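Local coordinates for transcription regulator (Lactobacillus plantarum WCFS1, PDB 3CLK), which probably regulates transcription as a dimer, with a two-lobed region resembling periplasmic binding proteins that is likely to sense a small-molecule effector, at residues Ala157-Gln160 and Glu161-Lys164; Asp79-Gln82 and Leu83-Ser87. All coordinates share one frame; numbering follows the deposited sequence.

Interaction 1: residues Ala157-Gln160 and Glu161-Lys164; sequences AINQ and EWIK
N159 and W162 meet because their first torsions suit each other: N159 sets CG anti to its backbone N (chi1 -172°), while W162 turns its indole beside its own backbone N (chi1 -67°). The amide then lies stacked on the indole, the two planes only 11° apart. CB of N159 sits over one face, 3.5 Å from W162 CD2, in a CH-pi contact with the five-membered ring, somewhat off its centre, and N159 ND2 reaches to 3.5 Å from W162 NE1. The other end of the amide is occupied too. N159 OD1 accepts the backbone N of E161 at 2.8 Å, in the carbonyl plane, although the hydrogen bond is far from straight, and this closes an Asx turn. The backbone O of N159 takes W162 N at 2.8 Å and the O of Q160 takes I163 N at 3.1 Å, both from above the carbonyl plane, as the chain makes a short 3-10 turn. Beside it, the bent side chain of Q160 brings OE1 to 3.7 Å from I163 CD1. With an alanine in place of W162, the N159 amide would lose the indole it stacks on and would probably be freer to turn about its Asx bond. The turn leads from helix 138-153 into edge strand 163-164, which runs parallel to strand 128-131 through backbone bonds to I130 and G132; W162 also touches Y147 of helix 138-153, and K164 rests on helix 170-180.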
loop_
_atom_site.group_PDB
_atom_site.type_symbol
_atom_site.label_atom_id
_atom_site.label_comp_id
_atom_site.label_asym_id
_atom_site.label_seq_id
_atom_site.Cartn_x
_atom_site.Cartn_y
_atom_site.Cartn_z
ATOM N N ALA B 157 23.431 -13.930 -24.752
ATOM C CA ALA B 157 24.550 -13.128 -24.264
ATOM C C ALA B 157 24.095 -12.002 -23.337
ATOM O O ALA B 157 23.176 -11.246 -23.663
ATOM C CB ALA B 157 25.325 -12.545 -25.443
ATOM N N ILE B 158 24.739 -11.898 -22.178
ATOM C CA ILE B 158 24.400 -10.858 -21.216
ATOM C C ILE B 158 24.733 -9.484 -21.797
ATOM O O ILE B 158 25.884 -9.193 -22.113
ATOM C CB ILE B 158 25.158 -11.070 -19.892
ATOM C CG1 ILE B 158 24.699 -12.381 -19.251
ATOM C CG2 ILE B 158 24.914 -9.900 -18.953
ATOM C CD1 ILE B 158 25.361 -12.699 -17.934
ATOM N N ASN B 159 23.707 -8.651 -21.939
ATOM C CA ASN B 159 23.839 -7.309 -22.499
ATOM C C ASN B 159 23.598 -6.278 -21.390
ATOM O O ASN B 159 22.467 -6.092 -20.946
ATOM C CB ASN B 159 22.799 -7.126 -23.608
ATOM C CG ASN B 159 22.977 -5.836 -24.382
ATOM O OD1 ASN B 159 23.244 -4.785 -23.806
ATOM N ND2 ASN B 159 22.811 -5.908 -25.698
ATOM N N GLN B 160 24.657 -5.603 -20.950
ATOM C CA GLN B 160 24.532 -4.616 -19.885
ATOM C C GLN B 160 23.526 -3.523 -20.210
ATOM O O GLN B 160 22.965 -2.916 -19.310
ATOM C CB GLN B 160 25.892 -3.982 -19.569
ATOM C CG GLN B 160 26.863 -4.894 -18.828
ATOM C CD GLN B 160 26.305 -5.388 -17.507
ATOM O OE1 GLN B 160 25.754 -4.610 -16.724
ATOM N NE2 GLN B 160 26.453 -6.682 -17.246
ATOM N N GLU B 161 23.300 -3.268 -21.493
ATOM C CA GLU B 161 22.347 -2.244 -21.897
ATOM C C GLU B 161 20.907 -2.654 -21.596
ATOM O O GLU B 161 20.005 -1.814 -21.594
ATOM C CB GLU B 161 22.496 -1.940 -23.391
ATOM C CG GLU B 161 23.889 -1.475 -23.763
ATOM C CD GLU B 161 24.444 -0.495 -22.748
ATOM O OE1 GLU B 161 23.880 0.613 -22.618
ATOM O OE2 GLU B 161 25.436 -0.845 -22.071
ATOM N N TRP B 162 20.702 -3.943 -21.343
ATOM C CA TRP B 162 19.377 -4.479 -21.040
ATOM C C TRP B 162 19.096 -4.430 -19.540
ATOM O O TRP B 162 18.017 -4.823 -19.075
ATOM C CB TRP B 162 19.274 -5.927 -21.526
ATOM C CG TRP B 162 19.313 -6.096 -23.025
ATOM C CD1 TRP B 162 19.333 -5.106 -23.970
ATOM C CD2 TRP B 162 19.281 -7.334 -23.744
ATOM N NE1 TRP B 162 19.311 -5.654 -25.232
ATOM C CE2 TRP B 162 19.279 -7.021 -25.124
ATOM C CE3 TRP B 162 19.251 -8.680 -23.359
ATOM C CZ2 TRP B 162 19.246 -8.001 -26.121
ATOM C CZ3 TRP B 162 19.219 -9.663 -24.353
ATOM C CH2 TRP B 162 19.217 -9.313 -25.717
ATOM N N ILE B 163 20.076 -3.938 -18.790
ATOM C CA ILE B 163 19.970 -3.837 -17.348
ATOM C C ILE B 163 19.910 -2.367 -16.951
ATOM O O ILE B 163 20.867 -1.611 -17.172
ATOM C CB ILE B 163 21.188 -4.517 -16.675
ATOM C CG1 ILE B 163 21.365 -5.927 -17.252
ATOM C CG2 ILE B 163 20.991 -4.593 -15.176
ATOM C CD1 ILE B 163 22.657 -6.629 -16.812
ATOM N N LYS B 164 18.769 -1.961 -16.397
ATOM C CA LYS B 164 18.564 -0.587 -15.966
ATOM C C LYS B 164 18.257 -0.589 -14.481
ATOM O O LYS B 164 17.147 -0.928 -14.062
ATOM C CB LYS B 164 17.408 0.052 -16.734
ATOM C CG LYS B 164 17.635 0.135 -18.235
ATOM C CD LYS B 164 18.855 0.990 -18.577
ATOM C CE LYS B 164 19.046 1.083 -20.083
ATOM N NZ LYS B 164 20.245 1.881 -20.451
#

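Interaction 2: residues Asp79-Gln82 and Leu83-Ser87; sequences DNLQ and LLQSS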
loop_
_atom_site.group_PDB
_atom_site.type_symbol
_atom_site.label_atom_id
_atom_site.label_comp_id
_atom_site.label_asym_id
_atom_site.label_seq_id
_atom_site.Cartn_x
_atom_site.Cartn_y
_atom_site.Cartn_z
ATOM N N ASP B 79 26.512 -1.699 13.324
ATOM C CA ASP B 79 26.351 -1.442 14.751
ATOM C C ASP B 79 24.926 -1.660 15.251
ATOM O O ASP B 79 24.728 -2.126 16.373
ATOM C CB ASP B 79 26.813 -0.020 15.094
ATOM C CG ASP B 79 28.289 0.194 14.806
ATOM O OD1 ASP B 79 29.087 -0.723 15.093
ATOM O OD2 ASP B 79 28.652 1.278 14.306
ATOM N N ASN B 80 23.932 -1.318 14.436
ATOM C CA ASN B 80 22.548 -1.516 14.846
ATOM C C ASN B 80 22.236 -3.009 14.931
ATOM O O ASN B 80 21.370 -3.425 15.697
ATOM C CB ASN B 80 21.593 -0.826 13.872
ATOM C CG ASN B 80 21.363 0.634 14.220
ATOM O OD1 ASN B 80 21.436 1.516 13.360
ATOM N ND2 ASN B 80 21.074 0.896 15.490
ATOM N N LEU B 81 22.957 -3.807 14.148
ATOM C CA LEU B 81 22.776 -5.251 14.139
ATOM C C LEU B 81 23.379 -5.870 15.397
ATOM O O LEU B 81 22.756 -6.728 16.026
ATOM C CB LEU B 81 23.426 -5.863 12.900
ATOM C CG LEU B 81 23.480 -7.395 12.825
ATOM C CD1 LEU B 81 22.088 -7.988 13.004
ATOM C CD2 LEU B 81 24.067 -7.806 11.484
ATOM N N GLN B 82 24.590 -5.448 15.762
ATOM C CA GLN B 82 25.222 -5.979 16.971
ATOM C C GLN B 82 24.361 -5.540 18.151
ATOM O O GLN B 82 24.275 -6.224 19.167
ATOM C CB GLN B 82 26.649 -5.440 17.142
ATOM C CG GLN B 82 26.747 -3.925 17.151
ATOM C CD GLN B 82 27.875 -3.405 18.026
ATOM O OE1 GLN B 82 29.033 -3.803 17.878
ATOM N NE2 GLN B 82 27.539 -2.504 18.944
ATOM N N LEU B 83 23.715 -4.391 17.997
ATOM C CA LEU B 83 22.851 -3.864 19.036
ATOM C C LEU B 83 21.680 -4.820 19.283
ATOM O O LEU B 83 21.420 -5.217 20.417
ATOM C CB LEU B 83 22.343 -2.480 18.631
ATOM C CG LEU B 83 21.426 -1.718 19.588
ATOM C CD1 LEU B 83 19.992 -2.187 19.425
ATOM C CD2 LEU B 83 21.916 -1.904 21.021
ATOM N N LEU B 84 20.977 -5.187 18.217
ATOM C CA LEU B 84 19.848 -6.103 18.333
ATOM C C LEU B 84 20.327 -7.469 18.809
ATOM O O LEU B 84 19.646 -8.141 19.577
ATOM C CB LEU B 84 19.140 -6.255 16.979
ATOM C CG LEU B 84 18.051 -7.330 16.858
ATOM C CD1 LEU B 84 16.932 -7.075 17.856
ATOM C CD2 LEU B 84 17.507 -7.333 15.434
ATOM N N GLN B 85 21.504 -7.876 18.352
ATOM C CA GLN B 85 22.048 -9.169 18.735
ATOM C C GLN B 85 22.484 -9.224 20.196
ATOM O O GLN B 85 22.536 -10.300 20.788
ATOM C CB GLN B 85 23.218 -9.540 17.823
ATOM C CG GLN B 85 22.810 -9.802 16.378
ATOM C CD GLN B 85 23.845 -10.606 15.613
ATOM O OE1 GLN B 85 23.694 -10.863 14.417
ATOM N NE2 GLN B 85 24.900 -11.016 16.304
ATOM N N SER B 86 22.783 -8.067 20.779
ATOM C CA SER B 86 23.217 -8.007 22.172
ATOM C C SER B 86 22.059 -7.918 23.156
ATOM O O SER B 86 22.227 -8.198 24.344
ATOM C CB SER B 86 24.143 -6.810 22.388
ATOM O OG SER B 86 25.363 -6.990 21.698
ATOM N N SER B 87 20.886 -7.528 22.669
ATOM C CA SER B 87 19.721 -7.399 23.540
ATOM C C SER B 87 19.169 -8.749 24.003
ATOM O O SER B 87 18.322 -8.802 24.893
ATOM C CB SER B 87 18.614 -6.618 22.833
ATOM O OG SER B 87 18.090 -7.356 21.741
#
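S86 meets Q82 one helical turn back, and its hydroxyl repeats what the backbone already does. With OG placed beside its own backbone N (chi1 -67°), S86 donates through OG to the O of Q82 at 2.9 Å, from a direction tilted out of the carbonyl plane. The backbone N of S86 adds only a weak bond to the same oxygen. A second side-chain meeting links L81 and Q85. The leucine directs CG anti to its backbone N (chi1 173°), and the extended glutamine lies across it, so that Q85 OE1 comes to 3.6 Å from L81 CD1. Nearer the backbone, CG of Q85 packs against the O of L81 at 3.1 Å, and that oxygen also accepts Q85 N at 2.9 Å. L84 N bonds likewise to N80 O. Further along, the OG of S87 turns back on L84 O at 2.8 Å.

Around this shell lie the layers that position the helix. N80 OD1 accepts a hydrogen bond from T77 OG1, just ahead of helix 78-86. L84 packs on I69 and L71 of strand 68-72 and on Y91 of strand 91-94, the two strands that flank helix 78-86 in a beta-alpha-beta unit, while L83 touches L58 of the neighbouring helix 53-63. The chemistry points to one theme: near the last turn, where several backbone N-H bonds are weak, two serine hydroxyls supply hydrogen bonds to the carbonyls of Q82 and L84 and probably help keep that turn wound.

Interactions 1 and 2 illustrate the same local principle, a polar side chain bonding back to the main chain of a turn, in the two halves of a periplasmic-binding-protein-like fold. Interaction 2 belongs to the lobe built on the parallel sheet that includes strands 68-72 and 91-94; interaction 1 comes later in the chain, at the edge of the mixed sheet of the other lobe. Their centres are 39 Å apart and their nearest atoms about 27 Å, so they do not touch. In N159 a side-chain oxygen accepts, whereas in S86 a hydroxyl donates. Relatives of this fold hold effectors in the cleft between lobes, and the second subunit touches neither contact.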